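Local structure of Ras GTPase-activating-like protein IQGAP3 (Homo sapiens, 3ISU) at residues 43-46 against 47-50; 107-110 against 111-114. The protein probably acts as an IQGAP-family scaffold in small-GTPase and calmodulin signalling, and is represented here by its C-terminal RGC (RasGAP C-terminus) domain. All coordinates share one frame; numbering follows the deposited sequence. Where two conformers were deposited one is given.

Interaction 1: 43-46 against 47-50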
# COMPACT_ATOMS: atom_id res chain seq x y z
N ASP A 43 -9.09 -14.09 -4.07
CA ASP A 43 -10.37 -14.49 -3.43
C ASP A 43 -11.26 -13.30 -3.02
O ASP A 43 -12.10 -13.46 -2.14
CB ASP A 43 -10.15 -15.35 -2.18
CG ASP A 43 -9.37 -16.62 -2.47
OD1 ASP A 43 -9.68 -17.27 -3.49
OD2 ASP A 43 -8.43 -16.93 -1.70
N LEU A 44 -11.05 -12.12 -3.61
CA LEU A 44 -11.97 -11.02 -3.34
C LEU A 44 -12.42 -10.50 -4.69
O LEU A 44 -11.59 -10.01 -5.47
CB LEU A 44 -11.34 -9.88 -2.54
CG LEU A 44 -12.32 -8.85 -1.96
CD1 LEU A 44 -13.29 -9.43 -0.94
CD2 LEU A 44 -11.56 -7.69 -1.32
N PRO A 45 -13.72 -10.60 -4.97
CA PRO A 45 -14.26 -10.01 -6.18
C PRO A 45 -14.01 -8.47 -6.22
O PRO A 45 -14.06 -7.81 -5.21
CB PRO A 45 -15.76 -10.33 -6.08
CG PRO A 45 -15.80 -11.64 -5.20
CD PRO A 45 -14.76 -11.28 -4.16
N ALA A 46 -13.71 -7.98 -7.40
CA ALA A 46 -13.53 -6.55 -7.68
C ALA A 46 -14.61 -5.66 -7.07
O ALA A 46 -14.33 -4.56 -6.59
CB ALA A 46 -13.47 -6.34 -9.23
N SER A 47 -15.85 -6.15 -7.02
CA SER A 47 -16.98 -5.37 -6.53
C SER A 47 -16.86 -5.01 -5.06
O SER A 47 -17.50 -4.11 -4.58
CB SER A 47 -18.27 -6.18 -6.73
OG SER A 47 -18.25 -7.32 -5.86
N HIS A 48 -15.99 -5.70 -4.34
CA HIS A 48 -15.76 -5.40 -2.96
C HIS A 48 -14.57 -4.46 -2.71
O HIS A 48 -14.29 -4.13 -1.57
CB HIS A 48 -15.52 -6.73 -2.23
CG HIS A 48 -16.75 -7.58 -2.15
ND1 HIS A 48 -17.75 -7.36 -1.23
CD2 HIS A 48 -17.14 -8.65 -2.89
CE1 HIS A 48 -18.71 -8.25 -1.40
NE2 HIS A 48 -18.37 -9.05 -2.40
N PHE A 49 -13.88 -4.06 -3.76
CA PHE A 49 -12.64 -3.27 -3.60
C PHE A 49 -12.92 -1.91 -2.97
O PHE A 49 -12.06 -1.37 -2.28
CB PHE A 49 -11.92 -3.08 -4.94
CG PHE A 49 -11.15 -4.30 -5.43
CD1 PHE A 49 -11.36 -5.57 -4.87
CD2 PHE A 49 -10.29 -4.20 -6.48
CE1 PHE A 49 -10.67 -6.68 -5.33
CE2 PHE A 49 -9.58 -5.30 -6.95
CZ PHE A 49 -9.81 -6.56 -6.34
N ARG A 50 -14.11 -1.35 -3.20
CA ARG A 50 -14.51 -0.11 -2.53
C ARG A 50 -14.53 -0.25 -1.01
O ARG A 50 -14.40 0.72 -0.30
CB ARG A 50 -15.89 0.39 -3.02
CG ARG A 50 -15.91 0.93 -4.47
CD ARG A 50 -17.32 1.41 -4.89
NE ARG A 50 -17.43 2.84 -4.71
CZ ARG A 50 -18.55 3.51 -4.47
NH1 ARG A 50 -19.71 2.86 -4.37
NH2 ARG A 50 -18.49 4.82 -4.34
O HOH W 1 -15.20 -2.15 -5.83
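Phe49 folds back over Ala46, three residues earlier in a short 3-10 turn that begins just after Pro45, whose carbonyl accepts the first i+3 bond. The CA of Ala46 sits over one face of the ring, 3.7 Å from the centroid and 13° off the normal, a CH-pi contact almost on centre. Leu44 O meets the rim of the same ring near its plane, 3.5 Å from Phe49 CE1. With CG anti to its own carbonyl carbon (chi1 -77°), Phe49 is swung back along the chain toward these partners. Two i+3 backbone bonds hold the turn, His48 N to Pro45 O at 3.0 Å and Phe49 N to Ala46 O at 2.9 Å. Beyond the ring lie Ala29 and Ala30 of helix 29-35, with Leu38 and Ile41 of strand 38-41; an alanine at Phe49 would probably open a gap between them and the turn and strip Ala46 of its aromatic cover. On another flank, Leu44 CD1 packs on His48 CB at 3.7 Å, while the Pro45 ring lies alongside the imidazole. A water extends the turn, donating to Ala46 O at 2.7 Å and accepting from Arg50 N at 3.0 Å.

Interaction 2: 107-110 against 111-114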
# COMPACT_ATOMS: atom_id res chain seq x y z
N VAL A 107 5.10 -2.97 -7.83
CA VAL A 107 6.22 -2.34 -7.16
C VAL A 107 6.52 -0.97 -7.78
O VAL A 107 6.68 0.02 -7.06
CB VAL A 107 7.47 -3.28 -7.20
CG1 VAL A 107 8.72 -2.53 -6.72
CG2 VAL A 107 7.26 -4.52 -6.33
N ASN A 108 6.60 -0.86 -9.12
CA ASN A 108 6.93 0.42 -9.72
C ASN A 108 5.93 1.51 -9.36
O ASN A 108 6.31 2.64 -9.05
CB ASN A 108 7.00 0.30 -11.25
CG ASN A 108 8.24 -0.45 -11.72
OD1 ASN A 108 9.19 -0.57 -10.97
ND2 ASN A 108 8.24 -0.93 -12.97
N LEU A 109 4.64 1.17 -9.42
CA LEU A 109 3.63 2.18 -9.19
C LEU A 109 3.44 2.51 -7.70
O LEU A 109 3.09 3.67 -7.36
CB LEU A 109 2.33 1.85 -9.93
CG LEU A 109 2.45 2.07 -11.45
CD1 LEU A 109 1.25 1.44 -12.15
CD2 LEU A 109 2.61 3.53 -11.81
N LEU A 110 3.75 1.56 -6.83
CA LEU A 110 3.83 1.85 -5.39
C LEU A 110 4.95 2.80 -5.10
O LEU A 110 4.75 3.78 -4.39
CB LEU A 110 3.93 0.58 -4.56
CG LEU A 110 3.98 0.71 -3.03
CD1 LEU A 110 2.74 1.52 -2.51
CD2 LEU A 110 4.10 -0.72 -2.44
N ILE A 111 6.13 2.54 -5.66
CA ILE A 111 7.25 3.48 -5.50
C ILE A 111 6.85 4.89 -5.95
O ILE A 111 7.13 5.90 -5.25
CB ILE A 111 8.51 2.99 -6.24
CG1 ILE A 111 9.08 1.78 -5.53
CG2 ILE A 111 9.54 4.13 -6.37
CD1 ILE A 111 10.18 1.02 -6.34
N PHE A 112 6.21 4.98 -7.11
CA PHE A 112 5.76 6.26 -7.65
C PHE A 112 4.75 6.94 -6.73
O PHE A 112 4.91 8.10 -6.40
CB PHE A 112 5.17 6.04 -9.01
CG PHE A 112 4.65 7.31 -9.66
CD1 PHE A 112 5.51 8.34 -9.96
CD2 PHE A 112 3.32 7.42 -10.00
CE1 PHE A 112 5.04 9.50 -10.59
CE2 PHE A 112 2.84 8.57 -10.63
CZ PHE A 112 3.70 9.60 -10.92
N LEU A 113 3.77 6.21 -6.22
CA LEU A 113 2.82 6.79 -5.27
C LEU A 113 3.46 7.30 -3.96
O LEU A 113 3.19 8.44 -3.54
CB LEU A 113 1.74 5.78 -4.93
CG LEU A 113 0.53 6.28 -4.12
CD1 LEU A 113 -0.35 7.24 -4.92
CD2 LEU A 113 -0.30 5.03 -3.67
N LEU A 114 4.31 6.48 -3.34
CA LEU A 114 5.08 6.90 -2.18
C LEU A 114 5.94 8.16 -2.46
O LEU A 114 5.90 9.12 -1.67
CB LEU A 114 5.94 5.77 -1.63
CG LEU A 114 5.20 4.55 -1.09
CD1 LEU A 114 6.25 3.50 -0.68
CD2 LEU A 114 4.30 4.86 0.07
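Val107 O receives the amide of Ile111 at 2.9 Å, the first of four i to i+4 bonds that engage the carbonyls of 107-110 in order. Asn108 O takes Phe112 N at 3.0 Å and Leu109 O takes Leu113 N at 2.9 Å, each donor standing somewhat tilted from the carbonyl plane. The fourth bond, Leu114 N to Leu110 O at 2.9 Å, is nearly straight at 176°. Earlier in the chain a donor looks elsewhere: Leu109 N is bonded to the side-chain OD1 of Asn106, just before the first turn. The backbone of Val107 is also hydrogen-bonded to that of Ala95. The OD1 of Asn108 is satisfied too, accepting from NE2 of Gln90 on helix 83-91.

Apolar contacts repeat at the same spacing. Val107 and Ile111 run side by side, pointing the same way, with Val107 CG1 3.9 Å from Ile111 CD1. Ile111 CG1 lies anti to its carbonyl carbon (chi1 -70°), which brings it back over Val107 O at 3.3 Å. Leu114 does likewise above Leu110 O, and its CG meets Leu110 CD1 at 4.2 Å as the two leucines cross at a slant. Ile111 and Leu114 both reach Leu86 of helix 83-91, whereas Leu109 and Leu113 touch Val37. Phe112 is exposed, brushed by Leu109 CD2 at 4.3 Å from its CD2. Together these features describe the N-terminal turns of an amphipathic alpha-helix, 107-119, entered directly from strand 103-106 and packed against helix 83-91.

How the interactions relate
Interaction 1 is a surface contact in the loop between strands 38-41 and 52-58, whereas interaction 2 is largely buried, nearer the middle of the domain. Their centres lie 22 Å apart and they do not touch. Both are local, yet the backbone spacing differs: i+3 bonds with donors well above the carbonyl planes in 43-50, i+4 bonds in 107-114, where the donor is less tilted or lies almost in line with the C=O. In the loop, one buried aromatic ring and a water supplement the turn; in the helix, branched aliphatic side chains do the packing. The three-stranded sheet relates them, since strand 38-41 precedes the loop and its neighbour, strand 103-106, leads into the helix.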